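Local atomic coordinates of putative trimethylamine methyltransferase (Rhizobium meliloti, PDB entry 4YYC), a protein that probably transfers methyl groups as a member of the trimethylamine methyltransferase (MTTB) family and forms a two-subunit assembly. Residues V68-E72 with I73-F77; A92-G96 with Q97-F101; K103-C106 with R107-K111; Q292-A295 with E296-G300; G394-G398 with G399-S403. All coordinates share one frame; numbering follows the deposited sequence.

Interaction 1: V68-E72 with I73-F77; sequences VVLEE and IGIEF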
loop_
_atom_site.group_PDB
_atom_site.type_symbol
_atom_site.label_atom_id
_atom_site.label_comp_id
_atom_site.label_asym_id
_atom_site.label_seq_id
_atom_site.Cartn_x
_atom_site.Cartn_y
_atom_site.Cartn_z
ATOM N N VAL A 68 -11.302 31.096 7.241
ATOM C CA VAL A 68 -12.652 31.382 7.739
ATOM C C VAL A 68 -12.922 30.799 9.125
ATOM O O VAL A 68 -13.382 31.477 10.022
ATOM C CB VAL A 68 -13.718 30.870 6.750
ATOM C CG1 VAL A 68 -15.114 30.955 7.365
ATOM C CG2 VAL A 68 -13.647 31.706 5.477
ATOM N N VAL A 69 -12.631 29.529 9.308
ATOM C CA VAL A 69 -12.789 28.888 10.625
ATOM C C VAL A 69 -12.007 29.655 11.700
ATOM O O VAL A 69 -12.531 29.933 12.789
ATOM C CB VAL A 69 -12.311 27.426 10.552
ATOM C CG1 VAL A 69 -12.167 26.809 11.945
ATOM C CG2 VAL A 69 -13.262 26.606 9.673
ATOM N N LEU A 70 -10.751 29.976 11.398
ATOM C CA LEU A 70 -9.888 30.642 12.375
ATOM C C LEU A 70 -10.410 32.019 12.791
ATOM O O LEU A 70 -10.207 32.434 13.931
ATOM C CB LEU A 70 -8.464 30.791 11.850
ATOM C CG LEU A 70 -7.618 29.510 11.872
ATOM C CD1 LEU A 70 -6.283 29.784 11.191
ATOM C CD2 LEU A 70 -7.385 28.980 13.270
ATOM N N GLU A 71 -11.016 32.744 11.848
ATOM C CA GLU A 71 -11.556 34.054 12.164
ATOM C C GLU A 71 -12.940 33.969 12.835
ATOM O O GLU A 71 -13.152 34.571 13.877
ATOM C CB GLU A 71 -11.600 34.954 10.935
ATOM C CG GLU A 71 -12.093 36.341 11.314
ATOM C CD GLU A 71 -12.124 37.339 10.189
ATOM O OE1 GLU A 71 -11.889 36.993 9.005
ATOM O OE2 GLU A 71 -12.399 38.507 10.524
ATOM N N GLU A 72 -13.871 33.255 12.232
ATOM C CA GLU A 72 -15.259 33.207 12.704
ATOM C C GLU A 72 -15.492 32.354 13.927
ATOM O O GLU A 72 -16.267 32.714 14.785
ATOM C CB GLU A 72 -16.192 32.716 11.605
ATOM C CG GLU A 72 -16.257 33.641 10.418
ATOM C CD GLU A 72 -17.237 33.158 9.349
ATOM O OE1 GLU A 72 -17.948 32.103 9.574
ATOM O OE2 GLU A 72 -17.241 33.825 8.294
ATOM N N ILE A 73 -14.826 31.219 13.995
ATOM C CA ILE A 73 -15.066 30.230 15.057
ATOM C C ILE A 73 -13.969 30.329 16.102
ATOM O O ILE A 73 -14.269 30.394 17.289
ATOM C CB ILE A 73 -15.160 28.796 14.492
ATOM C CG1 ILE A 73 -16.328 28.733 13.503
ATOM C CG2 ILE A 73 -15.333 27.803 15.630
ATOM C CD1 ILE A 73 -16.407 27.438 12.729
ATOM N N GLY A 74 -12.718 30.364 15.664
ATOM C CA GLY A 74 -11.593 30.478 16.566
ATOM C C GLY A 74 -11.157 29.145 17.142
ATOM O O GLY A 74 -11.724 28.101 16.850
ATOM N N ILE A 75 -10.111 29.211 17.937
ATOM C CA ILE A 75 -9.527 28.037 18.585
ATOM C C ILE A 75 -9.412 28.336 20.073
ATOM O O ILE A 75 -8.963 29.408 20.456
ATOM C CB ILE A 75 -8.131 27.765 18.018
ATOM C CG1 ILE A 75 -8.168 27.584 16.490
ATOM C CG2 ILE A 75 -7.491 26.574 18.708
ATOM C CD1 ILE A 75 -8.843 26.337 15.978
ATOM N N GLU A 76 -9.843 27.407 20.901
ATOM C CA GLU A 76 -9.687 27.573 22.358
ATOM C C GLU A 76 -8.248 27.323 22.801
ATOM O O GLU A 76 -7.643 26.333 22.413
ATOM C CB GLU A 76 -10.590 26.595 23.099
ATOM C CG GLU A 76 -12.079 26.778 22.819
ATOM C CD GLU A 76 -12.763 27.601 23.882
ATOM O OE1 GLU A 76 -12.721 27.206 25.065
ATOM O OE2 GLU A 76 -13.330 28.669 23.552
ATOM N N PHE A 77 -7.708 28.221 23.635
ATOM C CA PHE A 77 -6.453 28.014 24.308
ATOM C C PHE A 77 -6.856 28.012 25.757
ATOM O O PHE A 77 -7.102 29.064 26.335
ATOM C CB PHE A 77 -5.446 29.114 23.947
ATOM C CG PHE A 77 -4.776 28.886 22.614
ATOM C CD1 PHE A 77 -5.480 29.021 21.417
ATOM C CD2 PHE A 77 -3.450 28.472 22.557
ATOM C CE1 PHE A 77 -4.861 28.731 20.210
ATOM C CE2 PHE A 77 -2.832 28.190 21.350
ATOM C CZ PHE A 77 -3.537 28.303 20.180
#
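Val69 O accepts two backbone N-H groups, from Ile73 and Gly74, at the C-terminal end of helix 56-73, where the helix widens into a pi-type turn and gives way to strand 75-77. The two bonds have equal lengths, 2.9 Å for Ile73 N to Val69 O and 2.9 Å for Gly74 N to Val69 O, but differ in quality. The glycine N-H is the straighter (168°) and approaches in the carbonyl plane, whereas Ile73 N comes in tilted from it. One acceptor thus ends the alpha-helical bonding and starts the wider turn. Gly74 is the first residue to leave helical geometry; its positive phi (84°) turns the chain out into the strand, and its CA adds a CA-H...O contact of 3.6 Å to Leu70 O.

Charged ends reach outward to other partners. Glu71 forms a salt bridge with Lys103, and Glu72 one with Arg437 of the second subunit.

Apolar packing straddles the turn. Val69 CG1 and Ile73 CD1 approach to 4.4 Å, a loose contact, and Ile73 also packs on Pro441 of the second subunit. Val69 and Leu70 pack on Ala295, Leu70 also on Leu298, and Ile75 on Ala299 of helix 286-307. The closest apolar side-chain contact across the turn is Leu70 with Ile75. Leu70 CG stands beside its backbone N (chi1 -76°), which swings one branch round to the strand, and CD2 of Leu70 then meets CG1 of Ile75 at 3.6 Å.

Interaction 2: A92-G96 with Q97-F101; sequences ADVRG and QRVHF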
loop_
_atom_site.group_PDB
_atom_site.type_symbol
_atom_site.label_atom_id
_atom_site.label_comp_id
_atom_site.label_asym_id
_atom_site.label_seq_id
_atom_site.Cartn_x
_atom_site.Cartn_y
_atom_site.Cartn_z
ATOM N N ALA A 92 -4.508 39.050 17.728
ATOM C CA ALA A 92 -5.724 38.239 17.678
ATOM C C ALA A 92 -6.784 38.778 18.599
ATOM O O ALA A 92 -6.477 39.593 19.481
ATOM C CB ALA A 92 -5.404 36.795 18.021
ATOM N N ASP A 93 -8.028 38.374 18.379
ATOM C CA ASP A 93 -9.170 38.844 19.187
ATOM C C ASP A 93 -9.520 37.738 20.170
ATOM O O ASP A 93 -9.987 36.670 19.748
ATOM C CB ASP A 93 -10.348 39.175 18.266
ATOM C CG ASP A 93 -11.612 39.623 19.012
ATOM O OD1 ASP A 93 -11.577 39.922 20.228
ATOM O OD2 ASP A 93 -12.672 39.699 18.344
ATOM N N VAL A 94 -9.260 37.958 21.453
ATOM C CA VAL A 94 -9.494 36.948 22.472
ATOM C C VAL A 94 -10.824 37.197 23.141
ATOM O O VAL A 94 -11.052 38.290 23.671
ATOM C CB VAL A 94 -8.402 36.942 23.547
ATOM C CG1 VAL A 94 -8.731 35.929 24.638
ATOM C CG2 VAL A 94 -7.056 36.617 22.928
ATOM N N ARG A 95 -11.685 36.194 23.134
ATOM C CA ARG A 95 -13.028 36.260 23.717
ATOM C C ARG A 95 -13.147 35.104 24.703
ATOM O O ARG A 95 -13.332 33.953 24.302
ATOM C CB ARG A 95 -14.085 36.155 22.621
ATOM C CG ARG A 95 -13.962 37.216 21.543
ATOM C CD ARG A 95 -15.095 37.122 20.530
ATOM N NE ARG A 95 -14.685 37.739 19.265
ATOM C CZ ARG A 95 -15.130 37.407 18.047
ATOM N NH1 ARG A 95 -16.067 36.462 17.853
ATOM N NH2 ARG A 95 -14.605 38.022 16.986
ATOM N N GLY A 96 -12.991 35.407 25.991
ATOM C CA GLY A 96 -12.827 34.332 26.988
ATOM C C GLY A 96 -11.550 33.551 26.709
ATOM O O GLY A 96 -10.466 34.130 26.684
ATOM N N GLN A 97 -11.693 32.254 26.460
ATOM C CA GLN A 97 -10.569 31.402 26.102
ATOM C C GLN A 97 -10.538 31.116 24.626
ATOM O O GLN A 97 -9.695 30.333 24.191
ATOM C CB GLN A 97 -10.627 30.107 26.891
ATOM C CG GLN A 97 -10.613 30.369 28.376
ATOM C CD GLN A 97 -10.331 29.119 29.155
ATOM O OE1 GLN A 97 -9.316 29.021 29.836
ATOM N NE2 GLN A 97 -11.205 28.132 29.027
ATOM N N ARG A 98 -11.411 31.762 23.841
ATOM C CA ARG A 98 -11.450 31.520 22.386
ATOM C C ARG A 98 -10.610 32.582 21.692
ATOM O O ARG A 98 -10.839 33.780 21.881
ATOM C CB ARG A 98 -12.883 31.625 21.885
ATOM C CG ARG A 98 -13.082 31.190 20.437
ATOM C CD ARG A 98 -12.982 29.701 20.257
ATOM N NE ARG A 98 -14.080 29.028 20.949
ATOM C CZ ARG A 98 -15.330 28.931 20.518
ATOM N NH1 ARG A 98 -15.724 29.431 19.322
ATOM N NH2 ARG A 98 -16.219 28.303 21.301
ATOM N N VAL A 99 -9.653 32.143 20.882
ATOM C CA VAL A 99 -8.843 33.052 20.103
ATOM C C VAL A 99 -9.349 33.106 18.659
ATOM O O VAL A 99 -9.389 32.085 18.000
ATOM C CB VAL A 99 -7.375 32.633 20.118
ATOM C CG1 VAL A 99 -6.548 33.672 19.397
ATOM C CG2 VAL A 99 -6.888 32.471 21.550
ATOM N N HIS A 100 -9.753 34.311 18.211
ATOM C CA HIS A 100 -10.182 34.546 16.836
ATOM C C HIS A 100 -9.039 35.216 16.080
ATOM O O HIS A 100 -8.488 36.232 16.525
ATOM C CB HIS A 100 -11.445 35.415 16.807
ATOM C CG HIS A 100 -12.635 34.759 17.444
ATOM N ND1 HIS A 100 -13.610 34.116 16.709
ATOM C CD2 HIS A 100 -12.989 34.616 18.746
ATOM C CE1 HIS A 100 -14.518 33.616 17.531
ATOM N NE2 HIS A 100 -14.175 33.922 18.772
ATOM N N PHE A 101 -8.703 34.692 14.910
ATOM C CA PHE A 101 -7.490 35.093 14.202
ATOM C C PHE A 101 -7.826 35.898 12.946
ATOM O O PHE A 101 -8.539 35.402 12.065
ATOM C CB PHE A 101 -6.686 33.851 13.791
ATOM C CG PHE A 101 -6.281 32.965 14.955
ATOM C CD1 PHE A 101 -7.154 32.010 15.455
ATOM C CD2 PHE A 101 -5.015 33.065 15.514
ATOM C CE1 PHE A 101 -6.783 31.176 16.494
ATOM C CE2 PHE A 101 -4.652 32.240 16.568
ATOM C CZ PHE A 101 -5.547 31.312 17.072
#
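Arg95 lays its guanidinium flat on the imidazole of His100, centres 3.6 Å apart and planes 16° from parallel, on one face of a tight beta hairpin. The two side chains run at about a right angle, and the extended Arg95 chain puts NH1 over the ring near CE1. The same guanidinium is held from the side by Asp93. NE and NH2 of Arg95 both reach Asp93 OD2, NH2 at 2.9 Å, coming from one face of the carboxylate while the oxygen stays in the guanidinium plane. This salt bridge fixes the rotation of the group above the ring. His100 ND1 is hydrogen-bonded to the backbone oxygen of Glu71.

The backbone polar atoms pair in order. Asp93 N meets His100 O at 2.9 Å and His100 N meets Asp93 O at 2.8 Å. At the next hydrogen-bonded pair, Arg95 N runs almost straight (178°) to Arg98 O, 2.8 Å, and Arg98 N to Arg95 O, 3.0 Å, closes a type II' turn, with Gly96 taking its positive phi. Gln97 OE1 is bonded by Asp79 N; Arg98 gives NE to Glu76 and NH1 to Ile73 O.

Val94 and Val99, paired between the two, share the opposite face; just before the strand, Ala92 CB touches Val99 CG1 at 3.6 Å. Ala92, Val94 and Val99 are roofed by Leu84 and Trp87 of helix 81-90. Strand 93-95 lies at the edge of the sheet within the chain, and strand 98-100 lies between it and strand 75-77.

Interaction 3: K103-C106 with R107-K111; sequences KGLC and RELLK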
loop_
_atom_site.group_PDB
_atom_site.type_symbol
_atom_site.label_atom_id
_atom_site.label_comp_id
_atom_site.label_asym_id
_atom_site.label_seq_id
_atom_site.Cartn_x
_atom_site.Cartn_y
_atom_site.Cartn_z
ATOM N N LYS A 103 -7.256 37.113 9.234
ATOM C CA LYS A 103 -6.854 36.257 8.137
ATOM C C LYS A 103 -5.385 36.469 7.797
ATOM O O LYS A 103 -4.932 37.606 7.665
ATOM C CB LYS A 103 -7.785 36.438 6.928
ATOM C CG LYS A 103 -9.208 35.990 7.268
ATOM C CD LYS A 103 -9.918 35.187 6.202
ATOM C CE LYS A 103 -11.120 35.855 5.600
ATOM N NZ LYS A 103 -12.274 35.949 6.556
ATOM N N GLY A 104 -4.655 35.354 7.735
ATOM C CA GLY A 104 -3.256 35.346 7.391
ATOM C C GLY A 104 -2.304 35.428 8.569
ATOM O O GLY A 104 -1.118 35.230 8.389
ATOM N N LEU A 105 -2.791 35.767 9.765
ATOM C CA LEU A 105 -1.894 36.031 10.884
ATOM C C LEU A 105 -1.021 34.838 11.200
ATOM O O LEU A 105 0.198 34.957 11.339
ATOM C CB LEU A 105 -2.674 36.461 12.152
ATOM C CG LEU A 105 -1.848 36.722 13.421
ATOM C CD1 LEU A 105 -0.775 37.754 13.165
ATOM C CD2 LEU A 105 -2.724 37.094 14.616
ATOM N N CYS A 106 -1.647 33.690 11.347
ATOM C CA CYS A 106 -0.885 32.473 11.690
ATOM C C CYS A 106 0.141 32.131 10.630
ATOM O O CYS A 106 1.286 31.862 10.925
ATOM C CB CYS A 106 -1.818 31.283 11.930
ATOM S SG CYS A 106 -2.861 31.464 13.402
ATOM N N ARG A 107 -0.263 32.218 9.375
ATOM C CA ARG A 107 0.654 31.928 8.298
ATOM C C ARG A 107 1.854 32.900 8.289
ATOM O O ARG A 107 2.996 32.492 8.085
ATOM C CB ARG A 107 -0.147 31.892 6.980
ATOM C CG ARG A 107 0.498 31.219 5.841
ATOM C CD ARG A 107 -0.479 31.093 4.669
ATOM N NE ARG A 107 -1.541 30.075 4.835
ATOM C CZ ARG A 107 -1.441 28.785 4.503
ATOM N NH1 ARG A 107 -0.320 28.294 3.991
ATOM N NH2 ARG A 107 -2.484 27.983 4.667
ATOM N N GLU A 108 1.607 34.191 8.525
ATOM C CA GLU A 108 2.689 35.171 8.635
ATOM C C GLU A 108 3.623 34.888 9.795
ATOM O O GLU A 108 4.837 34.951 9.648
ATOM C CB GLU A 108 2.114 36.594 8.766
ATOM C CG GLU A 108 3.138 37.733 8.669
ATOM C CD GLU A 108 3.741 37.937 7.267
ATOM O OE1 GLU A 108 3.295 37.279 6.277
ATOM O OE2 GLU A 108 4.675 38.779 7.131
ATOM N N LEU A 109 3.055 34.560 10.956
ATOM C CA LEU A 109 3.873 34.223 12.125
ATOM C C LEU A 109 4.747 33.023 11.856
ATOM O O LEU A 109 5.841 32.925 12.368
ATOM C CB LEU A 109 2.995 33.971 13.333
ATOM C CG LEU A 109 2.324 35.213 13.956
ATOM C CD1 LEU A 109 1.207 34.824 14.918
ATOM C CD2 LEU A 109 3.360 36.114 14.606
ATOM N N LEU A 110 4.255 32.094 11.040
ATOM C CA LEU A 110 5.013 30.880 10.731
ATOM C C LEU A 110 6.139 31.084 9.738
ATOM O O LEU A 110 6.933 30.170 9.525
ATOM C CB LEU A 110 4.065 29.799 10.225
ATOM C CG LEU A 110 3.373 29.119 11.416
ATOM C CD1 LEU A 110 2.177 28.294 10.963
ATOM C CD2 LEU A 110 4.331 28.254 12.217
ATOM N N LYS A 111 6.276 32.288 9.191
ATOM C CA LYS A 111 7.400 32.541 8.324
ATOM C C LYS A 111 8.757 32.363 8.960
ATOM O O LYS A 111 9.748 32.104 8.254
ATOM C CB LYS A 111 7.300 33.947 7.709
ATOM C CG LYS A 111 6.177 34.013 6.717
ATOM C CD LYS A 111 6.061 35.428 6.263
ATOM C CE LYS A 111 5.552 35.525 4.857
ATOM N NZ LYS A 111 5.838 36.901 4.414
#
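Gly104 O receives Glu108 N at 2.9 Å, and, one residue on, Leu105 O receives Leu109 N, also at 2.9 Å; both bonds are straight. The next in the series is Leu110 N to Cys106 O, 3.0 Å, clearly more bent (143°), and Leu110 N also makes a weak bond to Arg107 O. These bonds build the short helix 105-109, with Gly104 as its N-cap residue; the positive phi of Gly104 (92°) turns the incoming chain into the first turn.

On one side of the helix two leucines four residues apart lie against each other. A trans first torsion (chi1 178°) lays Leu105 along the helix, and its CG meets Leu109 CD1 at 3.9 Å, the two side chains at an oblique angle. Leu109 CG also sits 3.4 Å from Leu105 O. Leu109 goes on to Leu306 of helix 286-307 and to Trp87, while Cys106 packs on Leu298, Ala302 and Trp87. Glu108 OE1 and Lys111 NZ form a salt bridge with a weak hydrogen bond, 3.2 Å.

Interaction 4: Q292-A295 with E296-G300; sequences QILA and EVLAG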
loop_
_atom_site.group_PDB
_atom_site.type_symbol
_atom_site.label_atom_id
_atom_site.label_comp_id
_atom_site.label_asym_id
_atom_site.label_seq_id
_atom_site.Cartn_x
_atom_site.Cartn_y
_atom_site.Cartn_z
ATOM N N GLN A 292 -10.398 21.499 9.207
ATOM C CA GLN A 292 -10.210 21.584 10.662
ATOM C C GLN A 292 -8.752 21.341 11.060
ATOM O O GLN A 292 -8.200 22.033 11.913
ATOM C CB GLN A 292 -11.111 20.616 11.388
ATOM C CG GLN A 292 -11.259 20.945 12.865
ATOM C CD GLN A 292 -12.015 19.815 13.543
ATOM O OE1 GLN A 292 -13.193 19.667 13.326
ATOM N NE2 GLN A 292 -11.325 18.995 14.337
ATOM N N ILE A 293 -8.146 20.337 10.452
ATOM C CA ILE A 293 -6.739 20.069 10.676
ATOM C C ILE A 293 -5.864 21.290 10.421
ATOM O O ILE A 293 -5.018 21.659 11.245
ATOM C CB ILE A 293 -6.246 18.882 9.816
ATOM C CG1 ILE A 293 -6.788 17.579 10.401
ATOM C CG2 ILE A 293 -4.726 18.850 9.772
ATOM C CD1 ILE A 293 -6.654 16.416 9.414
ATOM N N LEU A 294 -6.076 21.931 9.279
ATOM C CA LEU A 294 -5.240 23.052 8.902
ATOM C C LEU A 294 -5.435 24.205 9.892
ATOM O O LEU A 294 -4.458 24.861 10.279
ATOM C CB LEU A 294 -5.508 23.481 7.446
ATOM C CG LEU A 294 -4.710 24.684 6.950
ATOM C CD1 LEU A 294 -3.209 24.434 7.069
ATOM C CD2 LEU A 294 -5.114 24.974 5.499
ATOM N N ALA A 295 -6.676 24.447 10.323
ATOM C CA ALA A 295 -6.943 25.508 11.331
ATOM C C ALA A 295 -6.223 25.222 12.644
ATOM O O ALA A 295 -5.541 26.089 13.188
ATOM C CB ALA A 295 -8.452 25.641 11.551
ATOM N N GLU A 296 -6.311 23.987 13.134
ATOM C CA GLU A 296 -5.674 23.596 14.401
ATOM C C GLU A 296 -4.152 23.729 14.290
ATOM O O GLU A 296 -3.522 24.275 15.181
ATOM C CB GLU A 296 -6.064 22.184 14.807
ATOM C CG GLU A 296 -7.514 22.053 15.151
ATOM C CD GLU A 296 -7.934 20.672 15.577
ATOM O OE1 GLU A 296 -7.078 19.759 15.766
ATOM O OE2 GLU A 296 -9.161 20.453 15.738
ATOM N N VAL A 297 -3.573 23.251 13.186
ATOM C CA VAL A 297 -2.132 23.356 13.023
ATOM C C VAL A 297 -1.665 24.782 12.876
ATOM O O VAL A 297 -0.664 25.172 13.483
ATOM C CB VAL A 297 -1.607 22.447 11.864
ATOM C CG1 VAL A 297 -0.147 22.799 11.555
ATOM C CG2 VAL A 297 -1.820 20.981 12.184
ATOM N N LEU A 298 -2.376 25.585 12.093
ATOM C CA LEU A 298 -1.981 26.984 11.980
ATOM C C LEU A 298 -1.888 27.653 13.361
ATOM O O LEU A 298 -0.917 28.350 13.637
ATOM C CB LEU A 298 -2.950 27.746 11.051
ATOM C CG LEU A 298 -2.768 27.531 9.549
ATOM C CD1 LEU A 298 -3.960 28.045 8.777
ATOM C CD2 LEU A 298 -1.503 28.203 9.034
ATOM N N ALA A 299 -2.893 27.469 14.195
ATOM C CA ALA A 299 -2.921 28.126 15.505
ATOM C C ALA A 299 -1.820 27.572 16.415
ATOM O O ALA A 299 -1.068 28.343 17.014
ATOM C CB ALA A 299 -4.281 27.951 16.116
ATOM N N GLY A 300 -1.736 26.246 16.515
ATOM C CA GLY A 300 -0.788 25.651 17.435
ATOM C C GLY A 300 0.656 25.867 17.016
ATOM O O GLY A 300 1.514 26.124 17.856
#
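In helix 286-307, the helix of a beta-alpha-beta unit between strands 269-277 and 313-322, Gln292 reaches one turn ahead to Glu296. Gln292 NE2 gives its N-H to Glu296 OE2 at 3.0 Å, a bent bond (136°) that meets the oxygen from above the carboxylate plane, with amide and carboxylate 27° apart. Both groups have other partners. Glu296 OE2 also takes Met250 N and OE1 is bonded to Ser248 OG, while Gln292 NE2 also reaches Met281 O. The buried carboxylate is therefore held by three partners, Gln292 NE2, Met250 N and Ser248 OG, which fix its rotation. Its side chain lies about 10 Å from a bound unidentified ligand.

The parallel strands flanking this crossover helix are consistent with the TIM-barrel core of this family. Ile293 and Val297 lie towards those strands, against Ile276, Pro274 and Phe315, their CG2 atoms 4.3 Å apart. Leu294, which touches Phe315 and Ala66 of helix 56-73, leans along its own helix through a chi1 of 178° until CG lies 3.9 Å from Leu298 CD1. Among the backbone bonds, Val297 N to Ile293 O is 2.9 Å, Ala299 N to Ala295 O a longer 3.2 Å.

Interaction 5: G394-G398 with G399-S403; sequences GWLEG and GLVSS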
loop_
_atom_site.group_PDB
_atom_site.type_symbol
_atom_site.label_atom_id
_atom_site.label_comp_id
_atom_site.label_asym_id
_atom_site.label_seq_id
_atom_site.Cartn_x
_atom_site.Cartn_y
_atom_site.Cartn_z
ATOM N N GLY A 394 5.092 -1.363 15.492
ATOM C CA GLY A 394 4.702 -1.847 16.811
ATOM C C GLY A 394 3.273 -1.629 17.274
ATOM O O GLY A 394 2.849 -2.276 18.256
ATOM N N TRP A 395 2.535 -0.706 16.649
ATOM C CA TRP A 395 1.154 -0.415 17.051
ATOM C C TRP A 395 0.196 -1.555 16.738
ATOM O O TRP A 395 0.138 -2.048 15.594
ATOM C CB TRP A 395 0.719 0.831 16.291
ATOM C CG TRP A 395 -0.685 1.286 16.320
ATOM C CD1 TRP A 395 -1.798 0.646 15.836
ATOM C CD2 TRP A 395 -1.145 2.569 16.769
ATOM N NE1 TRP A 395 -2.904 1.481 15.913
ATOM C CE2 TRP A 395 -2.529 2.653 16.491
ATOM C CE3 TRP A 395 -0.522 3.662 17.400
ATOM C CZ2 TRP A 395 -3.275 3.766 16.823
ATOM C CZ3 TRP A 395 -1.272 4.742 17.701
ATOM C CH2 TRP A 395 -2.629 4.780 17.438
ATOM N N LEU A 396 -0.635 -1.891 17.714
ATOM C CA LEU A 396 -1.696 -2.835 17.528
ATOM C C LEU A 396 -2.892 -2.344 18.345
ATOM O O LEU A 396 -2.769 -1.505 19.258
ATOM C CB LEU A 396 -1.183 -4.234 18.012
ATOM C CG LEU A 396 -1.918 -5.470 17.566
ATOM C CD1 LEU A 396 -1.954 -5.609 16.051
ATOM C CD2 LEU A 396 -1.223 -6.684 18.159
ATOM N N GLU A 397 -4.067 -2.865 18.030
ATOM C CA GLU A 397 -5.249 -2.703 18.825
ATOM C C GLU A 397 -5.577 -1.223 18.986
ATOM O O GLU A 397 -5.886 -0.739 20.069
ATOM C CB GLU A 397 -5.115 -3.451 20.182
ATOM C CG GLU A 397 -6.447 -3.745 20.807
ATOM C CD GLU A 397 -6.310 -4.276 22.208
ATOM O OE1 GLU A 397 -5.707 -5.373 22.404
ATOM O OE2 GLU A 397 -6.750 -3.587 23.140
ATOM N N GLY A 398 -5.495 -0.470 17.895
ATOM C CA GLY A 398 -5.942 0.884 17.905
ATOM C C GLY A 398 -5.129 1.803 18.780
ATOM O O GLY A 398 -5.605 2.902 19.160
ATOM N N GLY A 399 -3.896 1.414 19.089
ATOM C CA GLY A 399 -3.031 2.244 19.907
ATOM C C GLY A 399 -2.958 1.828 21.350
ATOM O O GLY A 399 -2.232 2.441 22.113
ATOM N N LEU A 400 -3.706 0.803 21.755
ATOM C CA LEU A 400 -3.666 0.332 23.135
ATOM C C LEU A 400 -2.555 -0.618 23.405
ATOM O O LEU A 400 -2.214 -0.849 24.573
ATOM C CB LEU A 400 -4.997 -0.331 23.533
ATOM C CG LEU A 400 -6.162 0.581 23.774
ATOM C CD1 LEU A 400 -7.432 -0.212 23.991
ATOM C CD2 LEU A 400 -5.899 1.475 24.977
ATOM N N VAL A 401 -1.988 -1.210 22.341
ATOM C CA VAL A 401 -0.955 -2.228 22.496
ATOM C C VAL A 401 0.310 -1.931 21.708
ATOM O O VAL A 401 0.225 -1.567 20.536
ATOM C CB VAL A 401 -1.528 -3.598 22.053
ATOM C CG1 VAL A 401 -0.458 -4.662 21.930
ATOM C CG2 VAL A 401 -2.607 -4.036 23.044
ATOM N N SER A 402 1.466 -2.120 22.361
ATOM C CA SER A 402 2.790 -2.229 21.709
ATOM C C SER A 402 3.090 -3.700 21.617
ATOM O O SER A 402 3.142 -4.397 22.645
ATOM C CB SER A 402 3.894 -1.507 22.490
ATOM O OG SER A 402 3.627 -0.108 22.441
ATOM N N SER A 403 3.174 -4.222 20.390
ATOM C CA SER A 403 3.378 -5.671 20.150
ATOM C C SER A 403 4.779 -5.976 19.676
ATOM O O SER A 403 5.230 -5.402 18.708
ATOM C CB SER A 403 2.371 -6.150 19.132
ATOM O OG SER A 403 2.718 -7.422 18.612
#
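Strands 395-396 and 401-403 run antiparallel as a short hairpin: Leu396 and Val401 form a hydrogen-bonded pair, with Leu396 N to Val401 O at 3.0 Å, and Ser403 N reaches Gly394 O at 2.9 Å further along. The chain reverses through Glu397, Gly398 and Gly399, all with positive phi. Leu396 O takes two donors from opposite faces of its carbonyl plane, Val401 N and Gly399 N, the latter at 3.1 Å. Leu400 N meanwhile bonds to Glu397 O.

The reversal folds Gly399 under the indole of Trp395. Its CA lies 3.4 Å from the centre of the six-membered ring and only 9° off the normal, a CH-pi contact over the face, while Gly399 N lies over the same face near CE2. The first torsion of Trp395 (chi1 171°) carries the ring along the hairpin towards its loop; the Trp395 NE1 bond to Cys361 O fixes it from elsewhere. On the other face of the strands Leu396 CB touches Val401 CG1 at 4.0 Å and Leu396 CD2 meets Ser403 CB at 3.8 Å. Glu397 OE1 passes 3.4 Å from Val401 CG2, while OE2 forms a salt bridge with Arg153. Ser403 OG caps Lys406 N at the start of helix 404-420.

The side chain of Trp395 lies about 5 Å from a bound unidentified ligand. Because Gly399 brings backbone atoms alone against the ring and NE1 is tied down, the indole is probably held in one orientation beside that ligand.

How the interactions relate
From the N terminus, interaction 1 turns the end of helix 56-73 into strand 75-77. Interaction 2 closes a hairpin whose second strand pairs with strand 75-77. Interaction 3 follows at once in helix 105-109, where Cys106 meets Phe101; charged and backbone bonds further tie interaction 1 to interactions 2 and 3. Interaction 4 comes much later in the chain, yet its helix packs on all three: Ala295, Leu298 and Ala299 meet Leu70, Ile75, Phe101 and Cys106. No contact nests within or crosses another; they lie in series. Interaction 5 stands apart, closing its own hairpin about 15 Å from interaction 4 at the nearest atoms.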